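Local coordinates for protein 2',5'-phosphodiesterase 12 (Homo sapiens, PDB 4Z0V) that belongs to the endonuclease/exonuclease/phosphatase family, carrying a magnesium-containing domain of that fold following a beta-rich N-terminal domain of the E-set class, at residues A[294-299]-A[359-364]; A[350-355]-A[363-368]; A[27-32]-A[77-82]; A[168-173]-A[190-195]; A[394-397]-A[402-405]. One frame throughout, in Å; residues are numbered along the deposited sequence. Where two conformers were deposited one is given.

Interaction 1 of 5, residues A[294-299]-A[359-364]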
# COMPACT_ATOMS: atom_id res chain seq x y z
N GLY A 294 -11.43 20.65 -2.56
CA GLY A 294 -12.39 19.55 -2.63
C GLY A 294 -12.91 19.00 -1.32
O GLY A 294 -13.31 17.84 -1.28
N GLY A 295 -12.92 19.82 -0.26
CA GLY A 295 -13.39 19.39 1.06
C GLY A 295 -14.79 18.79 1.04
O GLY A 295 -15.03 17.74 1.65
N TYR A 296 -15.75 19.44 0.30
CA TYR A 296 -17.12 18.91 0.28
C TYR A 296 -17.17 17.57 -0.47
O TYR A 296 -18.00 16.73 -0.16
CB TYR A 296 -18.14 19.91 -0.32
CG TYR A 296 -18.12 20.05 -1.83
CD1 TYR A 296 -18.87 19.20 -2.63
CD2 TYR A 296 -17.39 21.06 -2.45
CE1 TYR A 296 -18.87 19.33 -4.02
CE2 TYR A 296 -17.37 21.19 -3.84
CZ TYR A 296 -18.12 20.33 -4.62
OH TYR A 296 -18.12 20.47 -5.99
N ILE A 297 -16.31 17.42 -1.48
CA ILE A 297 -16.27 16.19 -2.29
C ILE A 297 -15.81 15.03 -1.40
O ILE A 297 -16.41 13.97 -1.43
CB ILE A 297 -15.38 16.36 -3.54
CG1 ILE A 297 -16.04 17.35 -4.53
CG2 ILE A 297 -15.12 14.98 -4.22
CD1 ILE A 297 -15.18 17.85 -5.62
N ARG A 298 -14.76 15.27 -0.59
CA ARG A 298 -14.21 14.25 0.30
C ARG A 298 -15.23 13.86 1.38
O ARG A 298 -15.34 12.69 1.73
CB ARG A 298 -12.88 14.73 0.90
CG ARG A 298 -11.79 14.74 -0.19
CD ARG A 298 -10.44 15.08 0.42
NE ARG A 298 -10.30 16.51 0.68
CZ ARG A 298 -9.87 17.40 -0.21
NH1 ARG A 298 -9.72 18.68 0.13
NH2 ARG A 298 -9.59 17.01 -1.45
N LEU A 299 -16.02 14.83 1.86
CA LEU A 299 -17.09 14.54 2.82
C LEU A 299 -18.12 13.59 2.20
O LEU A 299 -18.54 12.62 2.85
CB LEU A 299 -17.76 15.84 3.27
CG LEU A 299 -17.14 16.45 4.52
CD1 LEU A 299 -17.47 17.96 4.62
CD2 LEU A 299 -17.65 15.71 5.79
N GLU A 359 -20.91 25.58 -5.97
CA GLU A 359 -20.81 24.16 -5.59
C GLU A 359 -21.06 23.93 -4.08
O GLU A 359 -20.72 22.86 -3.55
CB GLU A 359 -19.42 23.62 -6.00
CG GLU A 359 -19.24 23.51 -7.50
CD GLU A 359 -17.84 23.23 -8.01
OE1 GLU A 359 -17.03 22.61 -7.29
OE2 GLU A 359 -17.57 23.61 -9.17
N ARG A 360 -21.69 24.91 -3.41
CA ARG A 360 -22.09 24.86 -2.00
C ARG A 360 -23.11 23.71 -1.83
O ARG A 360 -23.99 23.58 -2.69
CB ARG A 360 -22.71 26.22 -1.64
CG ARG A 360 -23.11 26.44 -0.20
CD ARG A 360 -23.29 27.93 0.04
NE ARG A 360 -24.00 28.24 1.27
CZ ARG A 360 -23.43 28.41 2.46
NH1 ARG A 360 -22.11 28.26 2.60
NH2 ARG A 360 -24.16 28.71 3.53
N CYS A 361 -22.96 22.86 -0.78
CA CYS A 361 -23.87 21.72 -0.58
C CYS A 361 -24.05 21.37 0.90
O CYS A 361 -23.92 20.20 1.28
CB CYS A 361 -23.41 20.51 -1.38
SG CYS A 361 -21.72 19.98 -0.99
N ASN A 362 -24.44 22.39 1.71
CA ASN A 362 -24.69 22.28 3.14
C ASN A 362 -25.65 21.17 3.45
O ASN A 362 -26.78 21.14 2.96
CB ASN A 362 -25.22 23.60 3.71
CG ASN A 362 -24.20 24.69 3.60
OD1 ASN A 362 -23.94 25.22 2.52
ND2 ASN A 362 -23.50 24.93 4.68
N MET A 363 -25.18 20.23 4.29
CA MET A 363 -26.01 19.11 4.72
C MET A 363 -25.45 18.56 6.01
O MET A 363 -24.29 18.80 6.35
CB MET A 363 -26.13 18.01 3.62
CG MET A 363 -24.83 17.34 3.28
SD MET A 363 -24.95 16.02 2.04
CE MET A 363 -25.27 16.97 0.55
N SER A 364 -26.31 17.87 6.74
CA SER A 364 -25.99 17.21 7.99
C SER A 364 -25.73 15.74 7.69
O SER A 364 -26.49 15.13 6.94
CB SER A 364 -27.16 17.36 8.97
OG SER A 364 -26.80 16.88 10.26
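Tyr296, in the first turn of helix 295-316, meets the loop 359-364 through two residues, Glu359 and Cys361, that approach different parts of its ring. Its CG lies between the backbone N and the carbonyl carbon (chi1 76°), which turns the ring toward the loop. The phenol end is gripped by a hydrogen bond of 2.7 Å from Tyr296 OH to Glu359 OE1. The hydroxyl meets that oxygen from above the carboxylate plane, about 40° out of it, and the ring and the carboxylate are steeply inclined to each other. Glu359 also uses its backbone: its carbonyl O sits over the centre of the ring, 3.7 Å above the plane, while Ile297 CG1 lies over the opposite face, toward its rim. Cys361 SG comes within 3.4 Å of Tyr296 CD1 and 3.6 Å of Tyr296 CB, an oblique approach to the ring. Glu359 OE1 accepts a second bond from Asn355 ND2, so one carboxylate oxygen links Tyr296 with Asn355 of the preceding loop. Ala255 and Lys258 of helix 253-261 also pack on the tyrosine. The whole is a Cys sulfur-aromatic contact combined with a tyrosine-carboxylate bond, fastening an irregular loop to the N-terminal turn of a helix in the endonuclease/exonuclease/phosphatase domain.

Interaction 2 of 5, residues A[350-355]-A[363-368]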
# COMPACT_ATOMS: atom_id res chain seq x y z
N GLU A 350 -17.96 24.79 7.30
CA GLU A 350 -17.37 25.61 6.25
C GLU A 350 -16.90 24.78 5.05
O GLU A 350 -16.83 25.33 3.95
CB GLU A 350 -16.22 26.48 6.80
CG GLU A 350 -14.93 25.74 7.10
CD GLU A 350 -13.80 26.55 7.73
OE1 GLU A 350 -13.64 27.74 7.38
OE2 GLU A 350 -13.05 25.96 8.54
N ASP A 351 -16.61 23.47 5.23
CA ASP A 351 -16.18 22.63 4.10
C ASP A 351 -17.32 22.38 3.10
O ASP A 351 -17.04 22.00 1.97
CB ASP A 351 -15.55 21.31 4.58
CG ASP A 351 -14.13 21.48 5.10
OD1 ASP A 351 -13.63 22.64 5.10
OD2 ASP A 351 -13.51 20.47 5.44
N TRP A 352 -18.59 22.63 3.49
CA TRP A 352 -19.71 22.48 2.56
C TRP A 352 -19.68 23.53 1.44
O TRP A 352 -20.39 23.38 0.45
CB TRP A 352 -21.05 22.51 3.29
CG TRP A 352 -21.23 21.32 4.19
CD1 TRP A 352 -21.42 21.34 5.54
CD2 TRP A 352 -21.22 19.93 3.80
NE1 TRP A 352 -21.56 20.06 6.02
CE2 TRP A 352 -21.42 19.17 4.98
CE3 TRP A 352 -21.02 19.25 2.59
CZ2 TRP A 352 -21.45 17.77 4.97
CZ3 TRP A 352 -21.03 17.86 2.58
CH2 TRP A 352 -21.24 17.14 3.76
N ALA A 353 -18.82 24.55 1.58
CA ALA A 353 -18.64 25.57 0.54
C ALA A 353 -17.14 25.71 0.25
O ALA A 353 -16.66 26.81 -0.06
CB ALA A 353 -19.26 26.90 0.97
N SER A 354 -16.39 24.57 0.30
CA SER A 354 -14.93 24.51 0.10
C SER A 354 -14.47 25.02 -1.27
O SER A 354 -13.33 25.46 -1.39
CB SER A 354 -14.40 23.10 0.33
OG SER A 354 -14.97 22.19 -0.60
N ASN A 355 -15.32 24.92 -2.30
CA ASN A 355 -14.96 25.39 -3.65
C ASN A 355 -15.84 26.58 -4.14
O ASN A 355 -16.00 26.77 -5.35
CB ASN A 355 -15.00 24.26 -4.67
CG ASN A 355 -14.16 24.54 -5.90
OD1 ASN A 355 -13.19 25.30 -5.86
ND2 ASN A 355 -14.55 23.99 -7.04
N MET A 363 -25.18 20.23 4.29
CA MET A 363 -26.01 19.11 4.72
C MET A 363 -25.45 18.56 6.01
O MET A 363 -24.29 18.80 6.35
CB MET A 363 -26.13 18.01 3.62
CG MET A 363 -24.83 17.34 3.28
SD MET A 363 -24.95 16.02 2.04
CE MET A 363 -25.27 16.97 0.55
N SER A 364 -26.31 17.87 6.74
CA SER A 364 -25.99 17.21 7.99
C SER A 364 -25.73 15.74 7.69
O SER A 364 -26.49 15.13 6.94
CB SER A 364 -27.16 17.36 8.97
OG SER A 364 -26.80 16.88 10.26
N LEU A 365 -24.65 15.17 8.22
CA LEU A 365 -24.33 13.75 8.02
C LEU A 365 -24.07 13.09 9.34
O LEU A 365 -23.49 13.73 10.21
CB LEU A 365 -23.09 13.53 7.12
CG LEU A 365 -23.07 14.13 5.70
CD1 LEU A 365 -21.73 13.87 5.06
CD2 LEU A 365 -24.18 13.57 4.83
N THR A 366 -24.46 11.81 9.48
CA THR A 366 -24.24 11.04 10.70
C THR A 366 -23.82 9.62 10.39
O THR A 366 -24.27 9.05 9.40
CB THR A 366 -25.51 10.98 11.56
OG1 THR A 366 -26.59 10.50 10.77
CG2 THR A 366 -25.85 12.30 12.18
N HIS A 367 -22.99 9.04 11.25
CA HIS A 367 -22.60 7.64 11.09
C HIS A 367 -22.42 7.08 12.49
O HIS A 367 -22.16 7.86 13.43
CB HIS A 367 -21.37 7.42 10.18
CG HIS A 367 -20.06 7.76 10.81
ND1 HIS A 367 -19.40 6.86 11.62
CD2 HIS A 367 -19.33 8.90 10.74
CE1 HIS A 367 -18.30 7.47 12.03
NE2 HIS A 367 -18.22 8.71 11.53
N PHE A 368 -22.49 5.75 12.64
CA PHE A 368 -22.38 5.16 13.97
C PHE A 368 -21.12 4.34 14.17
O PHE A 368 -21.06 3.58 15.14
CB PHE A 368 -23.63 4.32 14.30
CG PHE A 368 -24.90 5.10 14.08
CD1 PHE A 368 -25.20 6.21 14.87
CD2 PHE A 368 -25.77 4.77 13.05
CE1 PHE A 368 -26.36 6.96 14.65
CE2 PHE A 368 -26.93 5.52 12.83
CZ PHE A 368 -27.21 6.62 13.62
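With CG placed between its backbone N and carbonyl carbon (chi1 64°), Met363 carries its side chain across the indole of Trp352, whose own CG lies beside the backbone N and anti to the carbonyl carbon (chi1 -66°). The two side chains cross at about a right angle. Met363 CG stands 3.8 Å from the centroid of the six-membered ring and only 19° off its normal, a CH-pi contact over the face. With CG over the ring and chi2 extended, Met363 SD lies farther out, 4.8 Å from the same centroid and oblique to it. Leu365 approaches differently: its CD1 lies in the plane of the indole, at the edge, 3.6 Å from Trp352 CH2. Face and rim of one ring are thus engaged by residues two apart in the chain. The indole N-H is spent elsewhere: Trp352 NE1 bonds to Pro346 O, and although Met363 O is close, its angle is poor. Leu299 of helix 295-316 touches the tryptophan, and Leu245 of helix 243-248 touches both Met363 and Leu365. This is a Met-aromatic contact with a CH-pi component, packing a short 3-10 turn against the chain as it enters the small two-stranded antiparallel sheet of 344-345 and 365-366.

Interaction 3 of 5, residues A[27-32]-A[77-82]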
# COMPACT_ATOMS: atom_id res chain seq x y z
N PRO A 27 12.57 -12.54 -7.07
CA PRO A 27 12.22 -12.98 -8.42
C PRO A 27 10.73 -13.11 -8.62
O PRO A 27 10.01 -13.51 -7.71
CB PRO A 27 12.88 -14.36 -8.53
CG PRO A 27 13.07 -14.84 -7.14
CD PRO A 27 13.27 -13.60 -6.31
N LYS A 28 10.28 -12.82 -9.85
CA LYS A 28 8.90 -13.08 -10.24
C LYS A 28 8.88 -14.54 -10.63
O LYS A 28 9.75 -14.97 -11.40
CB LYS A 28 8.48 -12.15 -11.40
CG LYS A 28 7.03 -12.35 -11.87
CD LYS A 28 6.73 -11.28 -12.91
CE LYS A 28 5.38 -11.43 -13.53
NZ LYS A 28 5.08 -10.27 -14.41
N LEU A 29 8.01 -15.32 -9.99
CA LEU A 29 7.83 -16.74 -10.29
C LEU A 29 6.38 -17.02 -10.35
O LEU A 29 5.71 -16.94 -9.32
CB LEU A 29 8.46 -17.72 -9.26
CG LEU A 29 9.59 -17.34 -8.35
CD1 LEU A 29 9.63 -18.30 -7.20
CD2 LEU A 29 10.91 -17.49 -9.04
N SER A 30 5.86 -17.29 -11.51
CA SER A 30 4.44 -17.64 -11.56
C SER A 30 4.45 -19.13 -11.78
O SER A 30 5.08 -19.62 -12.72
CB SER A 30 3.72 -16.84 -12.64
OG SER A 30 3.93 -15.44 -12.47
N LEU A 31 3.94 -19.86 -10.81
CA LEU A 31 4.03 -21.31 -10.84
C LEU A 31 2.69 -21.99 -11.18
O LEU A 31 1.67 -21.69 -10.55
CB LEU A 31 4.54 -21.75 -9.44
CG LEU A 31 5.22 -23.11 -9.28
CD1 LEU A 31 6.13 -23.44 -10.42
CD2 LEU A 31 6.01 -23.15 -7.99
N GLU A 32 2.70 -22.87 -12.19
CA GLU A 32 1.55 -23.69 -12.59
C GLU A 32 1.80 -25.15 -12.15
O GLU A 32 2.94 -25.62 -12.21
CB GLU A 32 1.24 -23.60 -14.11
CG GLU A 32 2.22 -24.30 -15.04
CD GLU A 32 1.80 -24.47 -16.49
OE1 GLU A 32 0.99 -23.65 -16.99
OE2 GLU A 32 2.30 -25.41 -17.15
N LEU A 77 24.45 -12.27 -10.51
CA LEU A 77 23.88 -13.36 -9.70
C LEU A 77 23.15 -14.30 -10.61
O LEU A 77 22.76 -13.94 -11.72
CB LEU A 77 22.88 -12.75 -8.66
CG LEU A 77 23.42 -11.66 -7.73
CD1 LEU A 77 22.25 -11.09 -6.86
CD2 LEU A 77 24.53 -12.22 -6.82
N LYS A 78 22.94 -15.52 -10.15
CA LYS A 78 22.18 -16.48 -10.95
C LYS A 78 21.27 -17.25 -10.00
O LYS A 78 21.70 -17.64 -8.93
CB LYS A 78 23.16 -17.45 -11.67
CG LYS A 78 22.44 -18.51 -12.51
CD LYS A 78 23.37 -19.31 -13.40
CE LYS A 78 23.95 -20.51 -12.70
NZ LYS A 78 24.53 -21.45 -13.68
N LEU A 79 20.02 -17.45 -10.41
CA LEU A 79 19.08 -18.26 -9.62
C LEU A 79 18.79 -19.54 -10.36
O LEU A 79 18.45 -19.50 -11.54
CB LEU A 79 17.75 -17.50 -9.35
CG LEU A 79 16.58 -18.34 -8.73
CD1 LEU A 79 16.91 -18.83 -7.31
CD2 LEU A 79 15.25 -17.54 -8.74
N HIS A 80 18.92 -20.67 -9.65
CA HIS A 80 18.47 -21.97 -10.11
C HIS A 80 17.17 -22.24 -9.42
O HIS A 80 17.11 -22.17 -8.19
CB HIS A 80 19.46 -23.11 -9.75
CG HIS A 80 18.88 -24.48 -9.98
ND1 HIS A 80 17.96 -25.05 -9.09
CD2 HIS A 80 19.06 -25.33 -11.02
CE1 HIS A 80 17.63 -26.23 -9.61
NE2 HIS A 80 18.29 -26.45 -10.76
N CYS A 81 16.16 -22.69 -10.16
CA CYS A 81 14.94 -23.09 -9.49
C CYS A 81 14.31 -24.29 -10.16
O CYS A 81 14.26 -24.36 -11.39
CB CYS A 81 13.95 -21.94 -9.35
SG CYS A 81 13.83 -20.90 -10.81
N THR A 82 13.90 -25.24 -9.34
CA THR A 82 13.24 -26.49 -9.77
C THR A 82 11.81 -26.44 -9.27
O THR A 82 11.61 -26.44 -8.05
CB THR A 82 13.99 -27.73 -9.27
OG1 THR A 82 15.30 -27.73 -9.82
CG2 THR A 82 13.31 -29.03 -9.72
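One methyl of Leu79 forms both close contacts between segments 27-32 and 77-82. Leu79 CD2 lies 3.8 Å from Pro27 CG and 4.0 Å from Pro27 CB, packing on these two atoms of the proline that leads into strand 28-32, and the two side chains cross at about a right angle. The same methyl approaches Leu29 CD2 more loosely, at 4.4 Å. Leu79 reaches both because its CG lies anti to the backbone N (chi1 170°), beside the carbonyl carbon, sending the branch across to the other segment. Pro27, Leu29 and Leu79 all have their CB atoms directed into the space between the segments. Farther out, Trp43 lies against Leu79, Phe41 against Leu29 and Cys81, and Leu13 of strand 9-14 against Leu29 and Cys81. The strands do not pair: 28-32 is bonded to 9-14, while 77-82 belongs to a four-stranded antiparallel sheet, and the nearest CA atoms of the two segments, those of Pro27 and Leu79, are 8.7 Å apart. With purely aliphatic touching groups and no hydrogen bond between these segments, the contact that joins the two sheets of the N-terminal domain here is apolar, resting on van der Waals packing and the burial of aliphatic carbon.

Interaction 4 of 5, residues A[168-173]-A[190-195]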
# COMPACT_ATOMS: atom_id res chain seq x y z
N LYS A 168 12.16 -3.35 -0.12
CA LYS A 168 12.90 -3.50 1.14
C LYS A 168 12.06 -2.97 2.31
O LYS A 168 11.95 -3.61 3.35
CB LYS A 168 14.25 -2.79 1.06
CG LYS A 168 15.07 -3.04 2.35
CD LYS A 168 16.47 -2.47 2.33
CE LYS A 168 17.20 -2.82 3.62
NZ LYS A 168 18.61 -2.32 3.54
N GLU A 169 11.45 -1.81 2.11
CA GLU A 169 10.63 -1.16 3.13
C GLU A 169 9.47 -2.05 3.56
O GLU A 169 9.31 -2.33 4.75
CB GLU A 169 10.11 0.18 2.63
CG GLU A 169 9.27 0.84 3.70
CD GLU A 169 8.86 2.26 3.39
OE1 GLU A 169 8.19 2.87 4.25
OE2 GLU A 169 9.19 2.75 2.29
N LEU A 170 8.62 -2.44 2.61
CA LEU A 170 7.45 -3.22 2.93
C LEU A 170 7.77 -4.57 3.46
O LEU A 170 7.18 -4.96 4.46
CB LEU A 170 6.52 -3.32 1.70
CG LEU A 170 5.86 -2.00 1.32
CD1 LEU A 170 4.96 -2.20 0.08
CD2 LEU A 170 5.00 -1.45 2.50
N THR A 171 8.71 -5.30 2.85
CA THR A 171 9.03 -6.64 3.37
C THR A 171 9.64 -6.57 4.77
O THR A 171 9.36 -7.43 5.60
CB THR A 171 9.93 -7.41 2.42
OG1 THR A 171 11.18 -6.72 2.26
CG2 THR A 171 9.24 -7.65 1.02
N GLY A 172 10.40 -5.50 5.03
CA GLY A 172 11.01 -5.24 6.32
C GLY A 172 10.02 -4.96 7.45
O GLY A 172 10.36 -5.18 8.61
N TYR A 173 8.79 -4.49 7.11
CA TYR A 173 7.75 -4.24 8.12
C TYR A 173 7.16 -5.52 8.68
O TYR A 173 6.50 -5.47 9.71
CB TYR A 173 6.63 -3.35 7.60
CG TYR A 173 7.05 -1.90 7.39
CD1 TYR A 173 7.95 -1.28 8.26
CD2 TYR A 173 6.58 -1.17 6.30
CE1 TYR A 173 8.32 0.06 8.08
CE2 TYR A 173 6.99 0.14 6.07
CZ TYR A 173 7.87 0.75 6.96
OH TYR A 173 8.22 2.06 6.76
N ASP A 190 4.72 -6.91 -11.17
CA ASP A 190 6.16 -7.18 -11.32
C ASP A 190 7.02 -6.83 -10.12
O ASP A 190 8.16 -7.31 -10.06
CB ASP A 190 6.74 -6.43 -12.54
CG ASP A 190 5.95 -6.57 -13.83
OD1 ASP A 190 5.13 -7.51 -13.92
OD2 ASP A 190 6.12 -5.72 -14.72
N SER A 191 6.52 -6.00 -9.19
CA SER A 191 7.34 -5.65 -8.03
C SER A 191 6.69 -6.09 -6.71
O SER A 191 7.33 -6.79 -5.92
CB SER A 191 7.58 -4.14 -8.01
OG SER A 191 8.24 -3.76 -6.81
N LEU A 192 5.47 -5.64 -6.45
CA LEU A 192 4.83 -5.95 -5.16
C LEU A 192 4.43 -7.42 -5.03
O LEU A 192 4.77 -8.03 -4.03
CB LEU A 192 3.60 -5.05 -4.95
CG LEU A 192 3.91 -3.56 -5.07
CD1 LEU A 192 2.62 -2.77 -5.09
CD2 LEU A 192 4.83 -3.08 -3.91
N VAL A 193 3.76 -7.99 -6.04
CA VAL A 193 3.35 -9.39 -5.93
C VAL A 193 4.60 -10.31 -5.74
O VAL A 193 4.60 -11.03 -4.76
CB VAL A 193 2.41 -9.84 -7.07
CG1 VAL A 193 2.37 -11.37 -7.20
CG2 VAL A 193 1.00 -9.30 -6.84
N PRO A 194 5.68 -10.23 -6.54
CA PRO A 194 6.83 -11.13 -6.28
C PRO A 194 7.49 -10.91 -4.92
O PRO A 194 7.83 -11.89 -4.26
CB PRO A 194 7.80 -10.78 -7.42
CG PRO A 194 6.91 -10.24 -8.52
CD PRO A 194 5.90 -9.43 -7.76
N ALA A 195 7.67 -9.65 -4.48
CA ALA A 195 8.30 -9.41 -3.19
C ALA A 195 7.42 -9.88 -2.04
O ALA A 195 7.87 -10.60 -1.14
CB ALA A 195 8.62 -7.93 -3.02
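No flat group takes part where Leu170 and Thr171 meet Leu192 and Ala195; the one aromatic ring of these segments, Tyr173, at the end of the first segment, points elsewhere. Glu169 O lies over one face of that ring, 3.3 Å above the plane and toward the rim, and the ring of His114 meets the tyrosine with planes at about 75°. Tyr173 OH gives a 2.6 Å hydrogen bond to Glu169 OE1, met on the anti side of the carboxylate and 17° out of its plane; Glu169 OE2 is bonded by Tyr131 OH. Toward helix 185-198 the touching groups are aliphatic. Leu170 CD1 and Leu192 CD2 approach to 4.1 Å, their side chains slanting past one another. One turn further along the second helix, Thr171 CG2 packs against Ala195, 3.9 Å from Ala195 O and 4.1 Å from Ala195 CB. Thr171 turns its methyl outward because OG1 occupies the place between backbone N and carbonyl carbon (chi1 62°), from where it bonds to Gln167 O in its own helix. Leu180 of strand 177-184 touches both leucines. The nearest CA atoms, those of Thr171 and Ala195, are 7.2 Å apart. The helix pairing has a polar part in the bonds of Ser191 OG to Gln163 NE2 and Ser191 O to Gln167 NE2, while the Leu170-Leu192 and Thr171-Ala195 contacts rest on dispersion and the burial of apolar carbon.

Interaction 5 of 5, residues A[394-397]-A[402-405]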
# COMPACT_ATOMS: atom_id res chain seq x y z
N ILE A 394 -4.90 5.33 9.34
CA ILE A 394 -5.33 3.95 9.54
C ILE A 394 -6.48 4.08 10.53
O ILE A 394 -6.20 4.31 11.71
CB ILE A 394 -4.23 2.98 10.01
CG1 ILE A 394 -3.12 2.83 8.93
CG2 ILE A 394 -4.85 1.60 10.37
CD1 ILE A 394 -1.79 2.19 9.49
N PHE A 395 -7.72 4.06 10.08
CA PHE A 395 -8.86 4.20 10.99
C PHE A 395 -9.26 2.84 11.50
O PHE A 395 -9.46 1.91 10.70
CB PHE A 395 -10.03 4.90 10.32
CG PHE A 395 -9.81 6.36 10.02
CD1 PHE A 395 -9.64 7.29 11.05
CD2 PHE A 395 -9.84 6.83 8.71
CE1 PHE A 395 -9.43 8.64 10.77
CE2 PHE A 395 -9.68 8.19 8.43
CZ PHE A 395 -9.49 9.09 9.46
N ILE A 396 -9.37 2.71 12.84
CA ILE A 396 -9.69 1.39 13.41
C ILE A 396 -10.99 1.41 14.18
O ILE A 396 -11.32 2.39 14.83
CB ILE A 396 -8.56 0.83 14.29
CG1 ILE A 396 -8.32 1.71 15.55
CG2 ILE A 396 -7.26 0.63 13.47
CD1 ILE A 396 -7.51 1.07 16.64
N ASP A 397 -11.72 0.31 14.09
CA ASP A 397 -12.98 0.10 14.80
C ASP A 397 -12.68 -0.12 16.28
O ASP A 397 -12.20 -1.18 16.67
CB ASP A 397 -13.65 -1.15 14.21
CG ASP A 397 -15.03 -1.46 14.73
OD1 ASP A 397 -15.46 -0.80 15.72
OD2 ASP A 397 -15.69 -2.35 14.15
N GLU A 402 -7.64 -2.31 19.29
CA GLU A 402 -6.90 -1.31 20.06
C GLU A 402 -5.49 -1.19 19.51
O GLU A 402 -5.02 -2.11 18.85
CB GLU A 402 -6.89 -1.65 21.57
CG GLU A 402 -6.18 -2.94 21.92
CD GLU A 402 -6.30 -3.37 23.37
OE1 GLU A 402 -5.50 -4.23 23.79
OE2 GLU A 402 -7.22 -2.89 24.07
N VAL A 403 -4.81 -0.07 19.78
CA VAL A 403 -3.46 0.13 19.29
C VAL A 403 -2.48 -0.45 20.30
O VAL A 403 -2.44 -0.03 21.47
CB VAL A 403 -3.16 1.62 18.97
CG1 VAL A 403 -1.78 1.76 18.30
CG2 VAL A 403 -4.24 2.20 18.04
N GLU A 404 -1.65 -1.38 19.83
CA GLU A 404 -0.59 -1.99 20.63
C GLU A 404 0.63 -1.08 20.57
O GLU A 404 1.20 -0.78 21.61
CB GLU A 404 -0.29 -3.41 20.12
CG GLU A 404 0.93 -4.06 20.77
CD GLU A 404 0.75 -4.71 22.13
OE1 GLU A 404 -0.30 -4.49 22.79
OE2 GLU A 404 1.67 -5.44 22.55
N GLN A 405 1.05 -0.64 19.36
CA GLN A 405 2.16 0.30 19.20
C GLN A 405 2.04 1.00 17.86
O GLN A 405 1.41 0.48 16.93
CB GLN A 405 3.56 -0.36 19.35
CG GLN A 405 3.91 -1.36 18.27
CD GLN A 405 5.41 -1.45 17.98
OE1 GLN A 405 6.26 -0.68 18.48
NE2 GLN A 405 5.76 -2.39 17.11
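Strands 387-397 and 401-406 follow one another in the chain but do not pair here: the nearest CA atoms, those of Ile396 and Glu402, stand 7.7 Å apart and no hydrogen bond links the two segments. The space is bridged chiefly by one isoleucine. Ile396 aims its CB at the other segment, and with CG1 set between the backbone N and carbonyl carbon (chi1 64°) and the chain extended beyond it (chi2 165°), the terminal CD1 does the touching. That methyl reaches Val403 CG2 at 3.7 Å, the two side chains crossing at about a right angle. It also lies 4.2 Å from Glu402 C, so it rests partly on the backbone between Glu402 and Val403. The CB of Glu402 points away from Ile396, and its contribution to the contact comes from the main chain. Leu437 of strand 433-439 also packs on Ile396, and Ala374 touches both Ile396 and Val403. Main-chain bonds tie Ile396 to Lys372 and Glu402 to Lys438, which places the two segments in different sheets. Just beyond the contact, Glu404 and Gln405 together face Asp436, a classic beta bulge where the chain turns a corner. The arrangement is the packing of two beta-sheets face to face, as in the beta-sandwich core of the DNase I-like fold, here at the edge strand 401-406.

From the N terminus, interaction 3 comes first, closing a loop of 44 residues within the N-terminal domain. Interaction 4 follows in series, bringing together two helices joined by strand 177-184. Although they belong to different domains, these two touch: Lys28 NZ makes a salt bridge of 2.8 Å with Asp190 OD1, and Pro27 and Lys28 pack on Pro194, helping to tie the domains together. Interaction 1 then spans 59 residues, from the start of helix 295-316 to a late loop. Interaction 2 opens inside that loop and ends slightly past it, sharing Met363 and Ser364, so the two interlock, their centres about 5 Å apart. Interaction 5 closes last, between consecutive strands of the two large sheets.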